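Adhesion and penetration protein autotransporter (Haemophilus influenzae, PDB 3SYJ) promotes adherence to and invasion of host cells and bacterial aggregation through its passenger domain, and is probably a serine protease. Local coordinates at residues A[147-152]-A[225-230]; A[132-137]-A[231-236]; A[183-188]-A[203-208]. All coordinates share one frame; numbering follows the deposited sequence.

Contact 1 (A[147-152]-A[225-230]); sequences KYPERV and YDAEKQ
Tyr148 lies alongside the backbone of Tyr225 and Asp226, and its side chain can be followed outward atom by atom. Tyr148 CB is 3.7 Å from Tyr225 O. A chi1 of -62° puts CG anti to the carbonyl carbon, beside the backbone N. CD1 comes closer to the same oxygen, 3.3 Å, and the carbonyl lies at the ring edge, near the ring plane; Tyr148 CA also offers it a CA-H...O contact. CE1 then passes 4.0 Å from Asp226 CA. At the tip, Tyr148 OH is 2.8 Å from a water in the ring plane; the same water donates to Asp226 OD2 at 2.7 Å. On one ring face sits Lys147 CG, whose chain runs on to graze the Glu228 carboxylate; Tyr142 also meets the ring. Two backbone bonds fix the segments: Ala227 N to Lys147 O (2.8 Å, nearly straight at 172°) and Tyr225 N to Glu150 O (2.9 Å). Between them the 147-152 side spends one residue more than the other, and Pro149 fills the irregularity, packing CD against Ala227 CB. Asp226 OD1 accepts from Lys229 N, met from above the carboxylate plane. This Asx motif begins the turn leading from strand 221-226 to 231-238, a beta hairpin joined here by the antiparallel strand 151-155 in the peptidase S6 domain, whose clan is that of the chymotrypsin-like proteases.

Contact 2 (A[132-137]-A[231-236]); sequences DMTSNM and KWLING
Met133 and Ile234 form a single backbone bridge in which both segments run in the same direction, Asp132 lying beside Leu233 and Thr134 beside Asn235. The polar evidence is a pair of bonds to the two sides of one residue: Ile234 N donates to Asp132 O (3.0 Å, 153° at the hydrogen), and Ile234 O accepts from Thr134 N (3.1 Å, 160°). Both polar backbone atoms of Ile234 are thus satisfied by the loop. One step back, a water replaces direct pairing: it accepts from Asp132 N at 2.8 Å and donates to Trp232 O at 2.9 Å, so the loop backbone stays tied to the strand where the two diverge. At the other end, Thr134 OG1 lies 3.1 Å from Asn235 OD1. Its chi1 of 53° puts OG1 between the backbone N and the carbonyl carbon, while CG2 is left to rest against Leu233 CB. Charge contributes less: Asp132 OD2 and Lys231 NZ are 4.2 Å apart, too far for a salt bridge, and the lysine meets the carboxylate with its CE methylene instead. Apolar contacts complete the seam. Leu233 CD2 presses closely on Asp132 CB (3.3 Å), and Met133 CG lies 3.9 Å from Ile234 CG2, the two side chains extending next to each other in one direction. A classic beta bulge sets Asn235 and Gly236 together against Met222 of strand 221-226. The loop thus lies against strand 231-238 and touches three further elements: strand 61-64 (Met133 on Val63), helix 256-266 (Met133 on Lys256) and strand 221-226 (Thr134 on Ile224).

Contact 3 (A[183-188]-A[203-208]); sequences THNQRG and AGEYGP
Tyr206, Asn185 and Glu205 lose the most surface here, and Glu205 is bonded twice, its N to Asn185 OD1 and its OE2 to the N of the next residue, Gln186. Asn185 OD1 accepts from Glu205 N (2.7 Å, 172° at the hydrogen), the donor lying in the plane of the amide carbonyl. Glu205 OE2 receives Gln186 N at 2.7 Å, from above the carboxylate plane. The turn of the glutamate explains this: chi1 of 71° holds CG between the backbone N and the carbonyl carbon, and the extended chain then reaches Gln186. The Asn185 and Glu205 side chains cross at a slant, their amide and carboxylate planes 28° apart. Two waters reinforce the grip. One donates to both Asn185 OD1 (2.9 Å) and Thr183 O while accepting from Tyr206 N; the second donates to Gln186 O and Glu205 OE1. Tyr206 turns its ring edge to His184 O, with CD2 3.4 Å away and the oxygen in the ring plane. That carbonyl also receives the hydroxyl of Thr183, OG1 to O 3.0 Å. Glu205 CG sits over the rim of one ring face. Glu205 and Tyr206 are the middle residues of a type I beta turn from Gly204 to Gly207. Tyr206 OH takes a weak bond from Arg151 NE. The turn, in the loop from strand 193-196 to 221-226, packs against the connection between strands 179-182 and 186-190.

All three contacts lie in the peptidase S6 region of the passenger domain and reach one seven-stranded antiparallel sheet. Along the chain they are nested: contact 3 inside the loop closed by contact 1, and contact 1 inside that closed by contact 2. Centres of contacts 1 and 2 are 10 Å apart, joined by the neighbouring strands 221-226 and 231-238; contacts 1 and 3 are 14 Å apart and meet through Arg151, whose O probably accepts from Thr183 N. Contacts 2 and 3, 18 Å apart, do not touch, their nearest atoms being about 7 Å apart. Contact 1 therefore bridges them, away from Ser218, the active-site serine inferred by similarity.

Contact 1 (A[147-152]-A[225-230])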
loop_
_atom_site.group_PDB
_atom_site.type_symbol
_atom_site.label_atom_id
_atom_site.label_comp_id
_atom_site.label_asym_id
_atom_site.label_seq_id
_atom_site.Cartn_x
_atom_site.Cartn_y
_atom_site.Cartn_z
ATOM N N LYS A 147 -12.968 -58.511 20.498
ATOM C CA LYS A 147 -13.141 -58.745 19.071
ATOM C C LYS A 147 -14.434 -58.101 18.562
ATOM O O LYS A 147 -14.475 -57.556 17.456
ATOM C CB LYS A 147 -13.138 -60.251 18.786
ATOM C CG LYS A 147 -13.236 -60.646 17.312
ATOM C CD LYS A 147 -13.226 -62.172 17.176
ATOM C CE LYS A 147 -13.459 -62.648 15.746
ATOM N NZ LYS A 147 -13.695 -64.129 15.694
ATOM N N TYR A 148 -15.482 -58.160 19.383
ATOM C CA TYR A 148 -16.796 -57.633 19.031
ATOM C C TYR A 148 -17.278 -56.631 20.077
ATOM O O TYR A 148 -18.097 -56.972 20.932
ATOM C CB TYR A 148 -17.801 -58.778 18.956
ATOM C CG TYR A 148 -17.489 -59.806 17.893
ATOM C CD1 TYR A 148 -17.616 -59.503 16.544
ATOM C CD2 TYR A 148 -17.082 -61.083 18.239
ATOM C CE1 TYR A 148 -17.341 -60.444 15.572
ATOM C CE2 TYR A 148 -16.804 -62.035 17.275
ATOM C CZ TYR A 148 -16.935 -61.712 15.946
ATOM O OH TYR A 148 -16.656 -62.664 14.993
ATOM N N PRO A 149 -16.767 -55.394 20.017
ATOM C CA PRO A 149 -17.010 -54.378 21.048
ATOM C C PRO A 149 -18.380 -53.721 20.967
ATOM O O PRO A 149 -18.925 -53.341 22.002
ATOM C CB PRO A 149 -15.939 -53.328 20.765
ATOM C CG PRO A 149 -15.599 -53.496 19.343
ATOM C CD PRO A 149 -15.806 -54.940 18.999
ATOM N N GLU A 150 -18.916 -53.573 19.760
ATOM C CA GLU A 150 -20.202 -52.915 19.572
ATOM C C GLU A 150 -21.244 -53.866 18.988
ATOM O O GLU A 150 -20.921 -54.770 18.211
ATOM C CB GLU A 150 -20.036 -51.679 18.690
ATOM C CG GLU A 150 -18.944 -50.726 19.167
ATOM C CD GLU A 150 -19.400 -49.772 20.256
ATOM O OE1 GLU A 150 -20.550 -49.903 20.729
ATOM O OE2 GLU A 150 -18.610 -48.878 20.635
ATOM N N ARG A 151 -22.496 -53.671 19.384
ATOM C CA ARG A 151 -23.598 -54.486 18.891
ATOM C C ARG A 151 -24.860 -53.628 18.896
ATOM O O ARG A 151 -25.123 -52.932 19.877
ATOM C CB ARG A 151 -23.791 -55.733 19.765
ATOM C CG ARG A 151 -23.937 -57.009 18.953
ATOM C CD ARG A 151 -24.769 -58.083 19.627
ATOM N NE ARG A 151 -24.007 -58.986 20.481
ATOM C CZ ARG A 151 -23.989 -60.315 20.362
ATOM N NH1 ARG A 151 -24.679 -60.921 19.412
ATOM N NH2 ARG A 151 -23.279 -61.043 21.207
ATOM N N VAL A 152 -25.634 -53.664 17.811
ATOM C CA VAL A 152 -26.851 -52.851 17.716
ATOM C C VAL A 152 -28.016 -53.603 17.059
ATOM O O VAL A 152 -27.812 -54.625 16.400
ATOM C CB VAL A 152 -26.607 -51.548 16.930
ATOM C CG1 VAL A 152 -25.498 -50.733 17.566
ATOM C CG2 VAL A 152 -26.264 -51.862 15.486
ATOM N N TYR A 225 -20.194 -55.554 15.539
ATOM C CA TYR A 225 -18.985 -54.965 14.991
ATOM C C TYR A 225 -17.781 -55.882 15.177
ATOM O O TYR A 225 -17.414 -56.213 16.305
ATOM C CB TYR A 225 -18.694 -53.609 15.628
ATOM C CG TYR A 225 -17.580 -52.847 14.922
ATOM C CD1 TYR A 225 -17.793 -52.285 13.673
ATOM C CD2 TYR A 225 -16.327 -52.698 15.501
ATOM C CE1 TYR A 225 -16.799 -51.586 13.018
ATOM C CE2 TYR A 225 -15.319 -52.001 14.854
ATOM C CZ TYR A 225 -15.563 -51.446 13.607
ATOM O OH TYR A 225 -14.590 -50.744 12.941
ATOM N N ASP A 226 -17.180 -56.289 14.059
ATOM C CA ASP A 226 -15.920 -57.025 14.065
ATOM C C ASP A 226 -14.767 -56.022 14.066
ATOM O O ASP A 226 -14.532 -55.342 13.073
ATOM C CB ASP A 226 -15.836 -57.931 12.833
ATOM C CG ASP A 226 -14.645 -58.877 12.874
ATOM O OD1 ASP A 226 -13.543 -58.451 13.281
ATOM O OD2 ASP A 226 -14.810 -60.054 12.490
ATOM N N ALA A 227 -14.055 -55.928 15.184
ATOM C CA ALA A 227 -13.010 -54.917 15.351
ATOM C C ALA A 227 -11.726 -55.273 14.604
ATOM O O ALA A 227 -10.944 -54.395 14.238
ATOM C CB ALA A 227 -12.714 -54.700 16.828
ATOM N N GLU A 228 -11.503 -56.563 14.391
ATOM C CA GLU A 228 -10.336 -57.002 13.644
ATOM C C GLU A 228 -10.500 -56.618 12.171
ATOM O O GLU A 228 -9.608 -56.005 11.581
ATOM C CB GLU A 228 -10.133 -58.505 13.848
ATOM C CG GLU A 228 -10.470 -58.933 15.280
ATOM C CD GLU A 228 -9.949 -60.314 15.656
ATOM O OE1 GLU A 228 -10.108 -61.262 14.854
ATOM O OE2 GLU A 228 -9.385 -60.453 16.767
ATOM N N LYS A 229 -11.661 -56.934 11.596
ATOM C CA LYS A 229 -11.967 -56.579 10.211
ATOM C C LYS A 229 -12.331 -55.102 10.044
ATOM O O LYS A 229 -12.216 -54.551 8.950
ATOM C CB LYS A 229 -13.121 -57.430 9.672
ATOM C CG LYS A 229 -12.930 -58.941 9.745
ATOM C CD LYS A 229 -14.110 -59.646 9.082
ATOM C CE LYS A 229 -14.175 -61.131 9.406
ATOM N NZ LYS A 229 -13.097 -61.931 8.766
ATOM N N GLN A 230 -12.778 -54.477 11.131
ATOM C CA GLN A 230 -13.292 -53.109 11.090
ATOM C C GLN A 230 -14.565 -53.004 10.254
ATOM O O GLN A 230 -14.729 -52.079 9.457
ATOM C CB GLN A 230 -12.234 -52.135 10.568
ATOM C CG GLN A 230 -10.997 -52.064 11.435
ATOM C CD GLN A 230 -10.394 -50.677 11.463
ATOM O OE1 GLN A 230 -10.114 -50.080 10.415
ATOM N NE2 GLN A 230 -10.198 -50.148 12.672
HETATM O O HOH W 1 -16.955 -61.766 12.339
#

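Contact 2 (A[132-137]-A[231-236])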
loop_
_atom_site.group_PDB
_atom_site.type_symbol
_atom_site.label_atom_id
_atom_site.label_comp_id
_atom_site.label_asym_id
_atom_site.label_seq_id
_atom_site.Cartn_x
_atom_site.Cartn_y
_atom_site.Cartn_z
ATOM N N ASP A 132 -22.216 -57.493 4.903
ATOM C CA ASP A 132 -21.717 -58.852 5.016
ATOM C C ASP A 132 -22.332 -59.563 6.209
ATOM O O ASP A 132 -22.721 -58.922 7.191
ATOM C CB ASP A 132 -20.193 -58.857 5.147
ATOM C CG ASP A 132 -19.496 -58.407 3.881
ATOM O OD1 ASP A 132 -20.189 -58.198 2.866
ATOM O OD2 ASP A 132 -18.257 -58.265 3.905
ATOM N N MET A 133 -22.407 -60.890 6.114
ATOM C CA MET A 133 -22.852 -61.743 7.209
ATOM C C MET A 133 -21.698 -62.293 8.068
ATOM O O MET A 133 -20.586 -62.507 7.579
ATOM C CB MET A 133 -23.626 -62.928 6.648
ATOM C CG MET A 133 -24.826 -62.554 5.822
ATOM S SD MET A 133 -25.731 -64.044 5.407
ATOM C CE MET A 133 -27.201 -63.353 4.668
ATOM N N THR A 134 -21.971 -62.526 9.351
ATOM C CA THR A 134 -21.042 -63.278 10.187
ATOM C C THR A 134 -21.104 -64.723 9.702
ATOM O O THR A 134 -22.114 -65.143 9.135
ATOM C CB THR A 134 -21.386 -63.181 11.702
ATOM O OG1 THR A 134 -22.756 -63.541 11.923
ATOM C CG2 THR A 134 -21.146 -61.772 12.213
ATOM N N SER A 135 -20.034 -65.483 9.902
ATOM C CA SER A 135 -19.956 -66.801 9.276
ATOM C C SER A 135 -20.064 -67.979 10.242
ATOM O O SER A 135 -20.325 -69.106 9.823
ATOM C CB SER A 135 -18.679 -66.915 8.452
ATOM O OG SER A 135 -17.552 -66.621 9.251
ATOM N N ASN A 136 -19.867 -67.722 11.530
ATOM C CA ASN A 136 -19.891 -68.786 12.528
ATOM C C ASN A 136 -21.300 -68.988 13.057
ATOM O O ASN A 136 -22.017 -68.020 13.310
ATOM C CB ASN A 136 -18.937 -68.440 13.669
ATOM C CG ASN A 136 -18.535 -69.653 14.494
ATOM O OD1 ASN A 136 -19.370 -70.471 14.877
ATOM N ND2 ASN A 136 -17.240 -69.757 14.792
ATOM N N MET A 137 -21.707 -70.241 13.213
ATOM C CA MET A 137 -23.049 -70.533 13.707
ATOM C C MET A 137 -23.086 -70.762 15.225
ATOM O O MET A 137 -24.158 -70.911 15.817
ATOM C CB MET A 137 -23.657 -71.724 12.967
ATOM C CG MET A 137 -23.712 -71.556 11.456
ATOM S SD MET A 137 -24.734 -70.170 10.914
ATOM C CE MET A 137 -26.280 -70.545 11.718
ATOM N N LYS A 231 -15.468 -53.953 10.453
ATOM C CA LYS A 231 -16.677 -54.045 9.654
ATOM C C LYS A 231 -17.854 -54.173 10.580
ATOM O O LYS A 231 -17.772 -54.863 11.591
ATOM C CB LYS A 231 -16.657 -55.321 8.812
ATOM C CG LYS A 231 -16.203 -55.180 7.384
ATOM C CD LYS A 231 -16.378 -56.508 6.648
ATOM C CE LYS A 231 -16.338 -56.306 5.142
ATOM N NZ LYS A 231 -15.039 -55.730 4.678
ATOM N N TRP A 232 -18.961 -53.535 10.229
ATOM C CA TRP A 232 -20.233 -53.965 10.774
ATOM C C TRP A 232 -20.690 -55.179 9.965
ATOM O O TRP A 232 -20.559 -55.212 8.738
ATOM C CB TRP A 232 -21.268 -52.841 10.726
ATOM C CG TRP A 232 -21.100 -51.803 11.808
ATOM C CD1 TRP A 232 -20.538 -50.559 11.681
ATOM C CD2 TRP A 232 -21.505 -51.920 13.179
ATOM N NE1 TRP A 232 -20.570 -49.896 12.893
ATOM C CE2 TRP A 232 -21.159 -50.711 13.829
ATOM C CE3 TRP A 232 -22.128 -52.930 13.924
ATOM C CZ2 TRP A 232 -21.422 -50.482 15.181
ATOM C CZ3 TRP A 232 -22.386 -52.698 15.281
ATOM C CH2 TRP A 232 -22.032 -51.488 15.886
ATOM N N LEU A 233 -21.182 -56.196 10.659
ATOM C CA LEU A 233 -21.710 -57.391 10.009
ATOM C C LEU A 233 -23.094 -57.616 10.556
ATOM O O LEU A 233 -23.357 -57.284 11.717
ATOM C CB LEU A 233 -20.844 -58.612 10.332
ATOM C CG LEU A 233 -19.408 -58.599 9.813
ATOM C CD1 LEU A 233 -18.511 -59.489 10.646
ATOM C CD2 LEU A 233 -19.392 -59.046 8.377
ATOM N N ILE A 234 -23.995 -58.160 9.747
ATOM C CA ILE A 234 -25.252 -58.593 10.319
ATOM C C ILE A 234 -24.972 -59.907 11.036
ATOM O O ILE A 234 -24.308 -60.789 10.488
ATOM C CB ILE A 234 -26.409 -58.730 9.295
ATOM C CG1 ILE A 234 -27.659 -59.241 10.023
ATOM C CG2 ILE A 234 -26.028 -59.650 8.152
ATOM C CD1 ILE A 234 -28.927 -59.143 9.232
ATOM N N ASN A 235 -25.446 -60.021 12.276
ATOM C CA ASN A 235 -25.144 -61.192 13.094
ATOM C C ASN A 235 -26.342 -62.113 13.243
ATOM O O ASN A 235 -26.194 -63.325 13.302
ATOM C CB ASN A 235 -24.612 -60.760 14.462
ATOM C CG ASN A 235 -24.159 -61.934 15.324
ATOM O OD1 ASN A 235 -23.678 -62.954 14.820
ATOM N ND2 ASN A 235 -24.304 -61.784 16.632
ATOM N N GLY A 236 -27.537 -61.542 13.300
ATOM C CA GLY A 236 -28.716 -62.363 13.473
ATOM C C GLY A 236 -30.004 -61.628 13.200
ATOM O O GLY A 236 -30.010 -60.413 12.953
HETATM O O HOH W 2 -20.397 -55.608 5.918
#

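Contact 3 (A[183-188]-A[203-208])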
loop_
_atom_site.group_PDB
_atom_site.type_symbol
_atom_site.label_atom_id
_atom_site.label_comp_id
_atom_site.label_asym_id
_atom_site.label_seq_id
_atom_site.Cartn_x
_atom_site.Cartn_y
_atom_site.Cartn_z
ATOM N N THR A 183 -27.702 -53.216 21.441
ATOM C CA THR A 183 -28.479 -54.328 21.986
ATOM C C THR A 183 -28.293 -54.424 23.495
ATOM O O THR A 183 -27.408 -53.782 24.068
ATOM C CB THR A 183 -28.070 -55.673 21.370
ATOM O OG1 THR A 183 -26.749 -56.027 21.807
ATOM C CG2 THR A 183 -28.098 -55.585 19.859
ATOM N N HIS A 184 -29.125 -55.235 24.134
ATOM C CA HIS A 184 -28.929 -55.545 25.541
ATOM C C HIS A 184 -27.682 -56.401 25.698
ATOM O O HIS A 184 -27.017 -56.736 24.711
ATOM C CB HIS A 184 -30.155 -56.259 26.119
ATOM C CG HIS A 184 -31.246 -55.327 26.544
ATOM N ND1 HIS A 184 -31.203 -54.628 27.732
ATOM C CD2 HIS A 184 -32.396 -54.957 25.932
ATOM C CE1 HIS A 184 -32.284 -53.875 27.837
ATOM N NE2 HIS A 184 -33.022 -54.056 26.758
ATOM N N ASN A 185 -27.373 -56.754 26.942
ATOM C CA ASN A 185 -26.194 -57.553 27.260
ATOM C C ASN A 185 -26.309 -58.986 26.774
ATOM O O ASN A 185 -27.410 -59.513 26.596
ATOM C CB ASN A 185 -25.968 -57.580 28.767
ATOM C CG ASN A 185 -25.610 -56.224 29.328
ATOM O OD1 ASN A 185 -25.042 -55.379 28.641
ATOM N ND2 ASN A 185 -25.928 -56.015 30.594
ATOM N N GLN A 186 -25.150 -59.611 26.588
ATOM C CA GLN A 186 -25.050 -61.013 26.211
ATOM C C GLN A 186 -25.637 -61.909 27.299
ATOM O O GLN A 186 -25.271 -61.802 28.469
ATOM C CB GLN A 186 -23.587 -61.372 25.956
ATOM C CG GLN A 186 -23.350 -62.826 25.615
ATOM C CD GLN A 186 -23.964 -63.231 24.287
ATOM O OE1 GLN A 186 -25.065 -63.782 24.250
ATOM N NE2 GLN A 186 -23.254 -62.963 23.188
ATOM N N ARG A 187 -26.531 -62.805 26.908
ATOM C CA ARG A 187 -27.322 -63.546 27.875
ATOM C C ARG A 187 -27.526 -65.004 27.464
ATOM O O ARG A 187 -28.633 -65.535 27.575
ATOM C CB ARG A 187 -28.693 -62.879 28.018
ATOM C CG ARG A 187 -29.319 -62.977 29.390
ATOM C CD ARG A 187 -28.956 -61.764 30.230
ATOM N NE ARG A 187 -30.023 -61.317 31.138
ATOM C CZ ARG A 187 -31.337 -61.447 30.931
ATOM N NH1 ARG A 187 -31.808 -62.020 29.828
ATOM N NH2 ARG A 187 -32.194 -60.992 31.840
ATOM N N GLY A 188 -26.478 -65.657 26.983
ATOM C CA GLY A 188 -26.606 -67.060 26.633
ATOM C C GLY A 188 -26.770 -67.319 25.147
ATOM O O GLY A 188 -27.615 -66.710 24.474
ATOM N N ALA A 203 -27.629 -48.493 31.584
ATOM C CA ALA A 203 -26.604 -48.568 30.560
ATOM C C ALA A 203 -26.036 -49.990 30.520
ATOM O O ALA A 203 -25.834 -50.621 31.560
ATOM C CB ALA A 203 -25.511 -47.551 30.831
ATOM N N GLY A 204 -25.793 -50.495 29.313
ATOM C CA GLY A 204 -25.315 -51.855 29.149
ATOM C C GLY A 204 -23.892 -51.953 28.633
ATOM O O GLY A 204 -23.224 -50.939 28.403
ATOM N N GLU A 205 -23.427 -53.185 28.450
ATOM C CA GLU A 205 -22.056 -53.436 28.028
ATOM C C GLU A 205 -21.850 -53.028 26.572
ATOM O O GLU A 205 -20.718 -52.862 26.128
ATOM C CB GLU A 205 -21.674 -54.906 28.253
ATOM C CG GLU A 205 -22.344 -55.885 27.307
ATOM C CD GLU A 205 -22.539 -57.267 27.927
ATOM O OE1 GLU A 205 -22.343 -57.406 29.157
ATOM O OE2 GLU A 205 -22.897 -58.213 27.188
ATOM N N TYR A 206 -22.946 -52.845 25.838
ATOM C CA TYR A 206 -22.851 -52.344 24.466
ATOM C C TYR A 206 -23.220 -50.868 24.319
ATOM O O TYR A 206 -23.237 -50.344 23.203
ATOM C CB TYR A 206 -23.660 -53.193 23.485
ATOM C CG TYR A 206 -23.168 -54.617 23.350
ATOM C CD1 TYR A 206 -21.912 -54.901 22.823
ATOM C CD2 TYR A 206 -23.970 -55.678 23.737
ATOM C CE1 TYR A 206 -21.470 -56.213 22.698
ATOM C CE2 TYR A 206 -23.544 -56.982 23.619
ATOM C CZ TYR A 206 -22.298 -57.252 23.099
ATOM O OH TYR A 206 -21.904 -58.573 22.995
ATOM N N GLY A 207 -23.487 -50.191 25.435
ATOM C CA GLY A 207 -23.709 -48.754 25.396
ATOM C C GLY A 207 -24.907 -48.256 26.186
ATOM O O GLY A 207 -25.624 -49.034 26.812
ATOM N N PRO A 208 -25.138 -46.942 26.149
ATOM C CA PRO A 208 -26.158 -46.306 26.987
ATOM C C PRO A 208 -27.582 -46.452 26.443
ATOM O O PRO A 208 -28.519 -46.036 27.116
ATOM C CB PRO A 208 -25.763 -44.822 26.959
ATOM C CG PRO A 208 -24.646 -44.691 25.936
ATOM C CD PRO A 208 -24.509 -45.992 25.217
HETATM O O HOH W 3 -25.642 -53.553 26.504
HETATM O O HOH W 4 -23.459 -59.989 30.302
#